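Local coordinates for CRP-like protein Clp (PDB 3IWZ) that acts as a dimeric, c-di-GMP-responsive transcription factor, activating or repressing a large set of genes, and so virulence factor production, in the diffusible signal factor pathway of Xanthomonas campestris, at residues Thr54-Ile65 and Leu77-Glu88. Sequence-based numbering, arbitrary orientation.
Sequences TLYYVISGSVSI and LGYFGSGEFVGE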
ATOM      1  N   THR D  54      13.443  14.641  -3.725  1.00 39.08           N
ATOM      2  CA  THR D  54      12.379  15.566  -4.083  1.00 39.95           C
ATOM      3  C   THR D  54      10.952  15.054  -3.875  1.00 38.51           C
ATOM      4  O   THR D  54      10.644  13.884  -4.085  1.00 40.06           O
ATOM      5  CB  THR D  54      12.532  15.981  -5.559  1.00 41.68           C
ATOM      6  OG1 THR D  54      13.805  16.616  -5.741  1.00 45.30           O
ATOM      7  CG2 THR D  54      11.425  16.937  -5.972  1.00 43.26           C
ATOM      8  N   LEU D  55      10.077  15.962  -3.477  1.00 37.69           N
ATOM      9  CA  LEU D  55       8.683  15.639  -3.258  1.00 36.63           C
ATOM     10  C   LEU D  55       7.942  16.360  -4.374  1.00 35.46           C
ATOM     11  O   LEU D  55       8.364  17.427  -4.807  1.00 34.03           O
ATOM     12  CB  LEU D  55       8.232  16.187  -1.901  1.00 37.24           C
ATOM     13  CG  LEU D  55       6.988  15.671  -1.177  1.00 36.70           C
ATOM     14  CD1 LEU D  55       6.314  16.866  -0.496  1.00 37.74           C
ATOM     15  CD2 LEU D  55       6.028  15.007  -2.122  1.00 38.78           C
ATOM     16  N   TYR D  56       6.850  15.779  -4.850  1.00 34.93           N
ATOM     17  CA  TYR D  56       6.071  16.424  -5.892  1.00 35.84           C
ATOM     18  C   TYR D  56       4.642  16.647  -5.441  1.00 35.88           C
ATOM     19  O   TYR D  56       4.079  15.834  -4.716  1.00 36.93           O
ATOM     20  CB  TYR D  56       6.063  15.580  -7.156  1.00 34.75           C
ATOM     21  CG  TYR D  56       7.389  15.517  -7.866  1.00 36.79           C
ATOM     22  CD1 TYR D  56       7.843  16.592  -8.631  1.00 35.42           C
ATOM     23  CD2 TYR D  56       8.177  14.374  -7.800  1.00 33.33           C
ATOM     24  CE1 TYR D  56       9.040  16.524  -9.317  1.00 36.89           C
ATOM     25  CE2 TYR D  56       9.382  14.299  -8.484  1.00 36.40           C
ATOM     26  CZ  TYR D  56       9.806  15.375  -9.240  1.00 34.71           C
ATOM     27  OH  TYR D  56      10.990  15.297  -9.925  1.00 39.65           O
ATOM     28  N   TYR D  57       4.074  17.765  -5.874  1.00 37.42           N
ATOM     29  CA  TYR D  57       2.692  18.113  -5.575  1.00 37.59           C
ATOM     30  C   TYR D  57       2.043  18.361  -6.935  1.00 38.11           C
ATOM     31  O   TYR D  57       2.482  19.236  -7.681  1.00 38.84           O
ATOM     32  CB  TYR D  57       2.629  19.381  -4.730  1.00 37.98           C
ATOM     33  CG  TYR D  57       1.226  19.884  -4.499  1.00 39.49           C
ATOM     34  CD1 TYR D  57       0.481  19.460  -3.400  1.00 42.26           C
ATOM     35  CD2 TYR D  57       0.635  20.771  -5.388  1.00 41.91           C
ATOM     36  CE1 TYR D  57      -0.820  19.912  -3.195  1.00 43.40           C
ATOM     37  CE2 TYR D  57      -0.663  21.232  -5.195  1.00 42.80           C
ATOM     38  CZ  TYR D  57      -1.383  20.800  -4.098  1.00 43.49           C
ATOM     39  OH  TYR D  57      -2.662  21.259  -3.909  1.00 45.88           O
ATOM     40  N   VAL D  58       1.024  17.571  -7.263  1.00 37.02           N
ATOM     41  CA  VAL D  58       0.322  17.704  -8.533  1.00 35.56           C
ATOM     42  C   VAL D  58      -0.587  18.929  -8.525  1.00 37.69           C
ATOM     43  O   VAL D  58      -1.628  18.932  -7.870  1.00 37.67           O
ATOM     44  CB  VAL D  58      -0.569  16.473  -8.833  1.00 34.25           C
ATOM     45  CG1 VAL D  58      -1.202  16.621 -10.206  1.00 31.24           C
ATOM     46  CG2 VAL D  58       0.236  15.191  -8.743  1.00 27.60           C
ATOM     47  N   ILE D  59      -0.191  19.964  -9.258  1.00 38.45           N
ATOM     48  CA  ILE D  59      -0.982  21.183  -9.336  1.00 39.35           C
ATOM     49  C   ILE D  59      -2.108  21.022 -10.348  1.00 39.72           C
ATOM     50  O   ILE D  59      -3.245  21.442 -10.112  1.00 41.53           O
ATOM     51  CB  ILE D  59      -0.107  22.397  -9.724  1.00 39.49           C
ATOM     52  CG1 ILE D  59       0.780  22.787  -8.536  1.00 38.74           C
ATOM     53  CG2 ILE D  59      -0.997  23.568 -10.147  1.00 40.28           C
ATOM     54  CD1 ILE D  59       1.604  24.043  -8.738  1.00 40.37           C
ATOM     55  N   SER D  60      -1.785  20.415 -11.480  1.00 38.60           N
ATOM     56  CA  SER D  60      -2.763  20.179 -12.522  1.00 38.09           C
ATOM     57  C   SER D  60      -2.269  18.993 -13.311  1.00 35.95           C
ATOM     58  O   SER D  60      -1.070  18.753 -13.398  1.00 37.12           O
ATOM     59  CB  SER D  60      -2.884  21.387 -13.456  1.00 40.23           C
ATOM     60  OG  SER D  60      -1.792  21.456 -14.362  1.00 39.76           O
ATOM     61  N   GLY D  61      -3.196  18.251 -13.884  1.00 34.41           N
ATOM     62  CA  GLY D  61      -2.804  17.102 -14.665  1.00 34.80           C
ATOM     63  C   GLY D  61      -3.125  15.797 -13.974  1.00 35.18           C
ATOM     64  O   GLY D  61      -3.647  15.750 -12.858  1.00 31.20           O
ATOM     65  N   SER D  62      -2.802  14.720 -14.666  1.00 37.27           N
ATOM     66  CA  SER D  62      -3.049  13.386 -14.165  1.00 38.20           C
ATOM     67  C   SER D  62      -1.744  12.602 -14.328  1.00 38.18           C
ATOM     68  O   SER D  62      -1.098  12.667 -15.379  1.00 38.16           O
ATOM     69  CB  SER D  62      -4.189  12.751 -14.974  1.00 38.29           C
ATOM     70  OG  SER D  62      -4.636  11.531 -14.415  1.00 42.24           O
ATOM     71  N   VAL D  63      -1.355  11.896 -13.270  1.00 37.66           N
ATOM     72  CA  VAL D  63      -0.149  11.077 -13.269  1.00 36.52           C
ATOM     73  C   VAL D  63      -0.495   9.661 -12.828  1.00 36.85           C
ATOM     74  O   VAL D  63      -1.596   9.382 -12.348  1.00 38.84           O
ATOM     75  CB  VAL D  63       0.932  11.631 -12.305  1.00 36.08           C
ATOM     76  CG1 VAL D  63       1.396  13.017 -12.761  1.00 33.12           C
ATOM     77  CG2 VAL D  63       0.382  11.693 -10.895  1.00 34.14           C
ATOM     78  N   SER D  64       0.447   8.752 -13.000  1.00 34.85           N
ATOM     79  CA  SER D  64       0.213   7.386 -12.594  1.00 34.34           C
ATOM     80  C   SER D  64       1.452   6.921 -11.845  1.00 33.14           C
ATOM     81  O   SER D  64       2.555   7.387 -12.121  1.00 30.60           O
ATOM     82  CB  SER D  64      -0.025   6.498 -13.818  1.00 33.53           C
ATOM     83  OG  SER D  64       1.161   6.361 -14.584  1.00 37.21           O
ATOM     84  N   ILE D  65       1.256   6.033 -10.877  1.00 31.63           N
ATOM     85  CA  ILE D  65       2.370   5.469 -10.119  1.00 30.79           C
ATOM     86  C   ILE D  65       2.440   4.027 -10.597  1.00 30.42           C
ATOM     87  O   ILE D  65       1.473   3.278 -10.469  1.00 31.48           O
ATOM     88  CB  ILE D  65       2.123   5.489  -8.600  1.00 27.88           C
ATOM     89  CG1 ILE D  65       2.022   6.931  -8.089  1.00 28.91           C
ATOM     90  CG2 ILE D  65       3.245   4.752  -7.885  1.00 25.49           C
ATOM     91  CD1 ILE D  65       3.300   7.734  -8.190  1.00 35.31           C
ATOM     92  N   LEU D  77      -0.447   1.256 -10.095  1.00 28.60           N
ATOM     93  CA  LEU D  77      -0.955   1.149  -8.733  1.00 32.25           C
ATOM     94  C   LEU D  77      -2.025   2.196  -8.502  1.00 33.60           C
ATOM     95  O   LEU D  77      -2.750   2.139  -7.508  1.00 36.46           O
ATOM     96  CB  LEU D  77       0.162   1.343  -7.709  1.00 29.82           C
ATOM     97  CG  LEU D  77       1.433   0.528  -7.919  1.00 31.92           C
ATOM     98  CD1 LEU D  77       2.343   0.732  -6.729  1.00 35.27           C
ATOM     99  CD2 LEU D  77       1.104  -0.930  -8.075  1.00 32.14           C
ATOM    100  N   GLY D  78      -2.116   3.157  -9.414  1.00 31.37           N
ATOM    101  CA  GLY D  78      -3.119   4.197  -9.278  1.00 32.79           C
ATOM    102  C   GLY D  78      -2.899   5.466 -10.088  1.00 33.38           C
ATOM    103  O   GLY D  78      -1.803   5.730 -10.592  1.00 32.80           O
ATOM    104  N   TYR D  79      -3.968   6.243 -10.222  1.00 32.22           N
ATOM    105  CA  TYR D  79      -3.924   7.508 -10.936  1.00 34.04           C
ATOM    106  C   TYR D  79      -4.135   8.565  -9.878  1.00 34.74           C
ATOM    107  O   TYR D  79      -4.786   8.313  -8.864  1.00 35.76           O
ATOM    108  CB  TYR D  79      -5.045   7.603 -11.976  1.00 35.42           C
ATOM    109  CG  TYR D  79      -5.003   6.526 -13.036  1.00 36.70           C
ATOM    110  CD1 TYR D  79      -3.793   6.107 -13.589  1.00 35.81           C
ATOM    111  CD2 TYR D  79      -6.184   5.958 -13.522  1.00 37.73           C
ATOM    112  CE1 TYR D  79      -3.757   5.153 -14.603  1.00 35.39           C
ATOM    113  CE2 TYR D  79      -6.158   5.006 -14.541  1.00 37.81           C
ATOM    114  CZ  TYR D  79      -4.943   4.611 -15.075  1.00 36.14           C
ATOM    115  OH  TYR D  79      -4.925   3.682 -16.086  1.00 36.41           O
ATOM    116  N   PHE D  80      -3.589   9.751 -10.102  1.00 34.39           N
ATOM    117  CA  PHE D  80      -3.726  10.809  -9.126  1.00 34.31           C
ATOM    118  C   PHE D  80      -3.865  12.168  -9.796  1.00 35.60           C
ATOM    119  O   PHE D  80      -3.195  12.454 -10.785  1.00 36.92           O
ATOM    120  CB  PHE D  80      -2.515  10.780  -8.200  1.00 31.87           C
ATOM    121  CG  PHE D  80      -2.284   9.440  -7.563  1.00 29.35           C
ATOM    122  CD1 PHE D  80      -2.965   9.081  -6.407  1.00 28.06           C
ATOM    123  CD2 PHE D  80      -1.397   8.526  -8.132  1.00 27.23           C
ATOM    124  CE1 PHE D  80      -2.771   7.842  -5.823  1.00 26.79           C
ATOM    125  CE2 PHE D  80      -1.194   7.283  -7.556  1.00 26.38           C
ATOM    126  CZ  PHE D  80      -1.884   6.936  -6.397  1.00 27.50           C
ATOM    127  N   GLY D  81      -4.741  13.003  -9.249  1.00 36.42           N
ATOM    128  CA  GLY D  81      -4.953  14.319  -9.817  1.00 36.11           C
ATOM    129  C   GLY D  81      -4.513  15.458  -8.913  1.00 38.13           C
ATOM    130  O   GLY D  81      -3.719  15.284  -7.975  1.00 36.54           O
ATOM    131  N   SER D  82      -5.047  16.634  -9.213  1.00 37.08           N
ATOM    132  CA  SER D  82      -4.758  17.849  -8.474  1.00 39.00           C
ATOM    133  C   SER D  82      -4.848  17.628  -6.967  1.00 36.50           C
ATOM    134  O   SER D  82      -5.762  16.965  -6.482  1.00 35.87           O
ATOM    135  CB  SER D  82      -5.741  18.945  -8.896  1.00 40.89           C
ATOM    136  OG  SER D  82      -5.839  19.003 -10.307  1.00 45.75           O
ATOM    137  N   GLY D  83      -3.886  18.192  -6.243  1.00 36.26           N
ATOM    138  CA  GLY D  83      -3.857  18.070  -4.797  1.00 34.69           C
ATOM    139  C   GLY D  83      -3.043  16.912  -4.247  1.00 34.51           C
ATOM    140  O   GLY D  83      -2.782  16.850  -3.048  1.00 35.50           O
ATOM    141  N   GLU D  84      -2.636  15.989  -5.108  1.00 33.73           N
ATOM    142  CA  GLU D  84      -1.879  14.834  -4.657  1.00 33.24           C
ATOM    143  C   GLU D  84      -0.380  15.057  -4.489  1.00 32.95           C
ATOM    144  O   GLU D  84       0.269  15.749  -5.286  1.00 29.75           O
ATOM    145  CB  GLU D  84      -2.104  13.655  -5.611  1.00 36.28           C
ATOM    146  CG  GLU D  84      -3.512  13.057  -5.561  1.00 42.11           C
ATOM    147  CD  GLU D  84      -3.828  12.426  -4.221  1.00 43.31           C
ATOM    148  OE1 GLU D  84      -3.042  11.571  -3.764  1.00 46.71           O
ATOM    149  OE2 GLU D  84      -4.858  12.782  -3.621  1.00 47.19           O
ATOM    150  N   PHE D  85       0.151  14.478  -3.417  1.00 30.91           N
ATOM    151  CA  PHE D  85       1.576  14.525  -3.126  1.00 28.04           C
ATOM    152  C   PHE D  85       2.088  13.211  -3.681  1.00 26.86           C
ATOM    153  O   PHE D  85       1.552  12.158  -3.359  1.00 28.05           O
ATOM    154  CB  PHE D  85       1.827  14.569  -1.614  1.00 26.35           C
ATOM    155  CG  PHE D  85       1.645  15.927  -1.006  1.00 24.53           C
ATOM    156  CD1 PHE D  85       2.649  16.874  -1.083  1.00 24.61           C
ATOM    157  CD2 PHE D  85       0.446  16.275  -0.403  1.00 25.61           C
ATOM    158  CE1 PHE D  85       2.460  18.147  -0.574  1.00 25.27           C
ATOM    159  CE2 PHE D  85       0.247  17.547   0.108  1.00 24.46           C
ATOM    160  CZ  PHE D  85       1.252  18.485   0.024  1.00 26.02           C
ATOM    161  N   VAL D  86       3.090  13.266  -4.548  1.00 26.59           N
ATOM    162  CA  VAL D  86       3.652  12.044  -5.109  1.00 26.87           C
ATOM    163  C   VAL D  86       5.165  12.082  -4.922  1.00 27.03           C
ATOM    164  O   VAL D  86       5.740  13.153  -4.707  1.00 28.31           O
ATOM    165  CB  VAL D  86       3.245  11.867  -6.593  1.00 25.96           C
ATOM    166  CG1 VAL D  86       1.754  11.608  -6.675  1.00 25.79           C
ATOM    167  CG2 VAL D  86       3.580  13.109  -7.393  1.00 27.16           C
ATOM    168  N   GLY D  87       5.795  10.912  -4.967  1.00 26.81           N
ATOM    169  CA  GLY D  87       7.231  10.831  -4.742  1.00 29.18           C
ATOM    170  C   GLY D  87       7.564  11.210  -3.302  1.00 30.92           C
ATOM    171  O   GLY D  87       8.639  11.739  -2.996  1.00 29.38           O
ATOM    172  N   GLU D  88       6.634  10.925  -2.400  1.00 30.20           N
ATOM    173  CA  GLU D  88       6.819  11.279  -1.005  1.00 33.42           C
ATOM    174  C   GLU D  88       7.538  10.263  -0.137  1.00 33.97           C
ATOM    175  O   GLU D  88       7.919  10.587   0.983  1.00 35.02           O
ATOM    176  CB  GLU D  88       5.465  11.592  -0.366  1.00 31.39           C
ATOM    177  CG  GLU D  88       4.629  10.369  -0.009  1.00 31.73           C
ATOM    178  CD  GLU D  88       4.434   9.405  -1.173  1.00 33.76           C
ATOM    179  OE1 GLU D  88       4.342   9.846  -2.353  1.00 32.20           O
ATOM    180  OE2 GLU D  88       4.360   8.195  -0.894  1.00 32.83           O
TER
HETATM  181  O   HOH W   1      -6.108  19.577 -13.370  1.00 39.05           O
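Glu84 O accepts a nearly straight hydrogen bond from Val58 N (2.8 Å, 172° at the hydrogen) and also meets the CA-H of Tyr57. This is the corner of the jelly-roll beta sandwich of the cyclic nucleotide-binding domain: two antiparallel strand pairings, 54-58 with 85-86 in one sheet and 63-65 with 77-80 in the other, lie one residue out of step. Both segments bend between them, 54-65 through a classic beta bulge in which Ile59 and Ser60 face Glu109, 77-88 through a type II turn from Gly81 to Glu84. A hydrogen bond from Gly83 N to Val58 O, 2.9 Å, ties the turn back, and a water spans Gly61 N and Ser82 OG. In the second pairing Val63 and Phe80 exchange both backbone hydrogen bonds, and Leu77 N reaches Ile65 O at 2.8 Å.

Inside the sandwich, Val86 CG2 abuts Tyr56 CB at 3.5 Å, and the side chains of Phe80 and Ile65 cross at about a right angle, Phe80 CE2 lying 3.3 Å from Ile65 CG1; Leu102 of strand 101-104 adjoins Tyr56, Val63, Ile65 and Val86. Arg144 of the long helix 130-157 makes a cation-pi contact with Phe80, a salt bridge with Glu84 OE1 and a hydrogen bond to Phe85 O, joining helix to sheet. On the other face of strand 54-58, Tyr57 has CG anti to its N (chi1 174°), which swings the ring toward Phe85 for a T-shaped stack, planes at 69°, with Tyr57 CD1 over the Phe85 face, 3.6 Å from Phe85 CZ. Leu55 CD1 touches the same ring at Phe85 CD1, 3.7 Å away.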